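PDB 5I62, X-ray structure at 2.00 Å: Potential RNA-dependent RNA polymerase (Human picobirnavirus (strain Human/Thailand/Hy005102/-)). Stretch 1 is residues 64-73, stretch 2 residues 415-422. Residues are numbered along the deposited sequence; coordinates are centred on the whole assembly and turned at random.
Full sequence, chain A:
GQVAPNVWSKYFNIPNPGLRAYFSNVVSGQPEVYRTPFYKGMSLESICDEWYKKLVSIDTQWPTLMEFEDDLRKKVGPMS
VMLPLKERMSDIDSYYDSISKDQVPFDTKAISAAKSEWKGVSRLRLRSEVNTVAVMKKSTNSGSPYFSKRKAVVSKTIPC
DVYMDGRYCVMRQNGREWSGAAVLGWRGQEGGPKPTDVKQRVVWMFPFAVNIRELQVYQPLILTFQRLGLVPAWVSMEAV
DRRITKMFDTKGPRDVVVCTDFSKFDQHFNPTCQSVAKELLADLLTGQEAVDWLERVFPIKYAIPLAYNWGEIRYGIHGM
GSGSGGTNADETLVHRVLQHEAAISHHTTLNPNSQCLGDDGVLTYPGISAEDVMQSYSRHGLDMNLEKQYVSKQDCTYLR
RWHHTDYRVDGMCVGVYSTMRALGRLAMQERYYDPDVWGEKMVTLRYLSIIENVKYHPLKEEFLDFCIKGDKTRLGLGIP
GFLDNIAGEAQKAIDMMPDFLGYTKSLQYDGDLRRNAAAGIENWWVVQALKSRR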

# COMPACT_ATOMS: atom_id res chain seq x y z
N THR A 64 -6.28 20.59 -15.86
CA THR A 64 -6.44 19.80 -14.65
C THR A 64 -5.27 18.84 -14.44
O THR A 64 -5.02 18.43 -13.30
CB THR A 64 -7.78 19.02 -14.64
OG1 THR A 64 -7.76 17.96 -15.60
CG2 THR A 64 -8.95 19.96 -14.93
N LEU A 65 -4.54 18.46 -15.50
CA LEU A 65 -3.30 17.71 -15.31
C LEU A 65 -2.24 18.59 -14.65
O LEU A 65 -1.48 18.12 -13.79
CB LEU A 65 -2.78 17.16 -16.63
CG LEU A 65 -1.46 16.37 -16.53
CD1 LEU A 65 -1.56 15.21 -15.53
CD2 LEU A 65 -1.02 15.85 -17.88
N MET A 66 -2.20 19.87 -15.03
CA MET A 66 -1.29 20.81 -14.38
C MET A 66 -1.65 21.00 -12.91
O MET A 66 -0.76 21.07 -12.06
CB MET A 66 -1.30 22.15 -15.12
CG MET A 66 -0.30 23.19 -14.61
SD MET A 66 1.44 22.67 -14.68
CE MET A 66 1.54 22.07 -16.33
N GLU A 67 -2.95 21.08 -12.60
CA GLU A 67 -3.36 21.17 -11.20
C GLU A 67 -2.92 19.95 -10.41
O GLU A 67 -2.48 20.08 -9.26
CB GLU A 67 -4.88 21.30 -11.08
CG GLU A 67 -5.45 22.60 -11.56
CD GLU A 67 -6.85 22.41 -12.12
OE1 GLU A 67 -7.20 23.08 -13.12
OE2 GLU A 67 -7.60 21.56 -11.58
N PHE A 68 -3.07 18.77 -11.00
CA PHE A 68 -2.63 17.52 -10.39
C PHE A 68 -1.13 17.55 -10.12
O PHE A 68 -0.68 17.22 -9.02
CB PHE A 68 -3.03 16.38 -11.32
CG PHE A 68 -2.38 15.04 -11.04
CD1 PHE A 68 -2.88 14.19 -10.07
CD2 PHE A 68 -1.33 14.61 -11.83
CE1 PHE A 68 -2.31 12.94 -9.87
CE2 PHE A 68 -0.76 13.36 -11.63
CZ PHE A 68 -1.26 12.52 -10.64
N GLU A 69 -0.36 17.98 -11.12
CA GLU A 69 1.09 18.10 -10.97
C GLU A 69 1.46 19.12 -9.89
O GLU A 69 2.34 18.86 -9.06
CB GLU A 69 1.71 18.48 -12.31
CG GLU A 69 1.73 17.37 -13.36
CD GLU A 69 3.02 16.55 -13.31
OE1 GLU A 69 3.70 16.59 -12.26
OE2 GLU A 69 3.35 15.88 -14.32
N ASP A 70 0.83 20.30 -9.93
CA ASP A 70 1.06 21.33 -8.91
C ASP A 70 0.75 20.82 -7.51
O ASP A 70 1.49 21.11 -6.56
CB ASP A 70 0.19 22.56 -9.20
CG ASP A 70 0.78 23.47 -10.25
OD1 ASP A 70 1.95 23.26 -10.65
OD2 ASP A 70 0.08 24.42 -10.68
N ASP A 71 -0.36 20.10 -7.36
CA ASP A 71 -0.70 19.50 -6.08
C ASP A 71 0.41 18.58 -5.57
O ASP A 71 0.82 18.67 -4.40
CB ASP A 71 -2.01 18.73 -6.21
CG ASP A 71 -2.42 18.05 -4.93
OD1 ASP A 71 -2.75 18.75 -3.94
OD2 ASP A 71 -2.39 16.80 -4.90
N LEU A 72 0.90 17.66 -6.41
CA LEU A 72 1.90 16.71 -5.94
C LEU A 72 3.28 17.35 -5.79
O LEU A 72 4.10 16.89 -4.99
CB LEU A 72 1.96 15.50 -6.88
CG LEU A 72 0.71 14.62 -6.79
CD1 LEU A 72 0.73 13.46 -7.76
CD2 LEU A 72 0.57 14.09 -5.36
N ARG A 73 3.54 18.41 -6.56
CA ARG A 73 4.78 19.17 -6.39
C ARG A 73 4.95 19.66 -4.96
O ARG A 73 6.07 19.72 -4.44
CB ARG A 73 4.81 20.35 -7.36
CG ARG A 73 6.06 21.17 -7.23
CD ARG A 73 6.18 22.19 -8.34
NE ARG A 73 7.59 22.54 -8.54
CZ ARG A 73 8.02 23.67 -9.08
NH1 ARG A 73 7.14 24.59 -9.46
NH2 ARG A 73 9.32 23.90 -9.22
N GLY A 415 -3.67 6.13 -17.15
CA GLY A 415 -3.34 6.87 -15.95
C GLY A 415 -2.02 7.62 -16.09
O GLY A 415 -1.00 7.04 -16.47
N VAL A 416 -2.04 8.91 -15.78
CA VAL A 416 -0.87 9.76 -15.90
C VAL A 416 -0.28 9.95 -14.51
O VAL A 416 -0.93 10.50 -13.62
CB VAL A 416 -1.21 11.10 -16.56
CG1 VAL A 416 0.05 11.98 -16.62
CG2 VAL A 416 -1.81 10.88 -17.96
N TYR A 417 0.96 9.52 -14.33
CA TYR A 417 1.68 9.74 -13.09
C TYR A 417 2.34 11.11 -13.13
O TYR A 417 2.73 11.61 -14.19
CB TYR A 417 2.71 8.63 -12.91
CG TYR A 417 3.31 8.50 -11.53
CD1 TYR A 417 2.71 7.69 -10.57
CD2 TYR A 417 4.49 9.14 -11.21
CE1 TYR A 417 3.27 7.55 -9.30
CE2 TYR A 417 5.06 9.01 -9.96
CZ TYR A 417 4.46 8.21 -9.01
OH TYR A 417 5.03 8.09 -7.77
N SER A 418 2.43 11.74 -11.96
CA SER A 418 3.03 13.07 -11.88
C SER A 418 4.53 13.01 -12.16
O SER A 418 5.26 12.31 -11.46
CB SER A 418 2.79 13.67 -10.50
OG SER A 418 3.58 14.83 -10.32
N THR A 419 4.99 13.77 -13.16
CA THR A 419 6.43 13.89 -13.36
C THR A 419 7.09 14.60 -12.17
O THR A 419 8.25 14.33 -11.85
CB THR A 419 6.76 14.64 -14.65
OG1 THR A 419 6.14 15.94 -14.64
CG2 THR A 419 6.28 13.84 -15.86
N MET A 420 6.37 15.52 -11.53
CA MET A 420 6.94 16.21 -10.38
C MET A 420 7.17 15.24 -9.23
O MET A 420 8.23 15.24 -8.59
CB MET A 420 6.06 17.38 -9.93
CG MET A 420 5.99 18.55 -10.93
SD MET A 420 7.60 19.31 -11.29
CE MET A 420 8.21 19.64 -9.67
N ARG A 421 6.18 14.39 -8.95
CA ARG A 421 6.37 13.35 -7.95
C ARG A 421 7.52 12.42 -8.32
O ARG A 421 8.33 12.05 -7.46
CB ARG A 421 5.08 12.56 -7.75
CG ARG A 421 5.18 11.51 -6.64
CD ARG A 421 3.78 11.01 -6.30
NE ARG A 421 3.70 10.10 -5.16
CZ ARG A 421 3.68 10.48 -3.89
NH1 ARG A 421 3.77 11.77 -3.55
NH2 ARG A 421 3.56 9.56 -2.94
N ALA A 422 7.60 12.06 -9.61
CA ALA A 422 8.70 11.21 -10.06
C ALA A 422 10.05 11.86 -9.78
O ALA A 422 10.97 11.21 -9.27
CB ALA A 422 8.55 10.90 -11.55
O HOH W 1 4.94 14.13 -4.70

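The first turn of an α-helix leaves its backbone NH groups without the carbonyl partners that serve the later turns, and a carboxylate brought in from a distant part of the chain can satisfy them. The contact between residues 64-73 and 415-422 of this picobirnavirus polymerase illustrates the principle, with Glu69 presenting its carboxylate to the start of the helix that begins at Thr419.

The hydrogen bonds between the two stretches all converge on that carboxylate. Glu69 OE1 accepts from Met420 N at 3.0 Å, with a nearly straight N-H...O angle of 167°, and from Ser418 OG at 2.6 Å. Glu69 OE2 accepts from Thr419 N at 2.9 Å and from Thr419 OG1 at 2.8 Å. Each oxygen thus takes one backbone NH and one hydroxyl. Ser418 has a second role as the N-cap: its OG, while donating to Glu69, accepts from Arg421 N at 3.0 Å and 174°. Carboxylate and cap together engage the NH groups of Thr419, Met420 and Arg421.

Van der Waals packing flanks this polar centre. Toward the start of the first stretch, Leu65 CD1 meets Val416 CG1 at 3.8 Å, an apolar pair. The Phe68 ring turns its edge to the backbone ahead of the helix, with CE2 3.6 Å from Ser418 N. One turn beyond Phe68, Leu72 points toward the second stretch and places CD1 3.4 Å from Ser418 CB. Met420 reaches back to Arg73, its CE lying 3.2 Å from Arg73 NE, a close approach that is oblique to the guanidinium.

A single water adds an indirect link, donating to Leu72 O and accepting from Arg421 NH1, each at 2.9 Å. It joins the backbone of one helix to a side chain of the other where direct polar contact is absent.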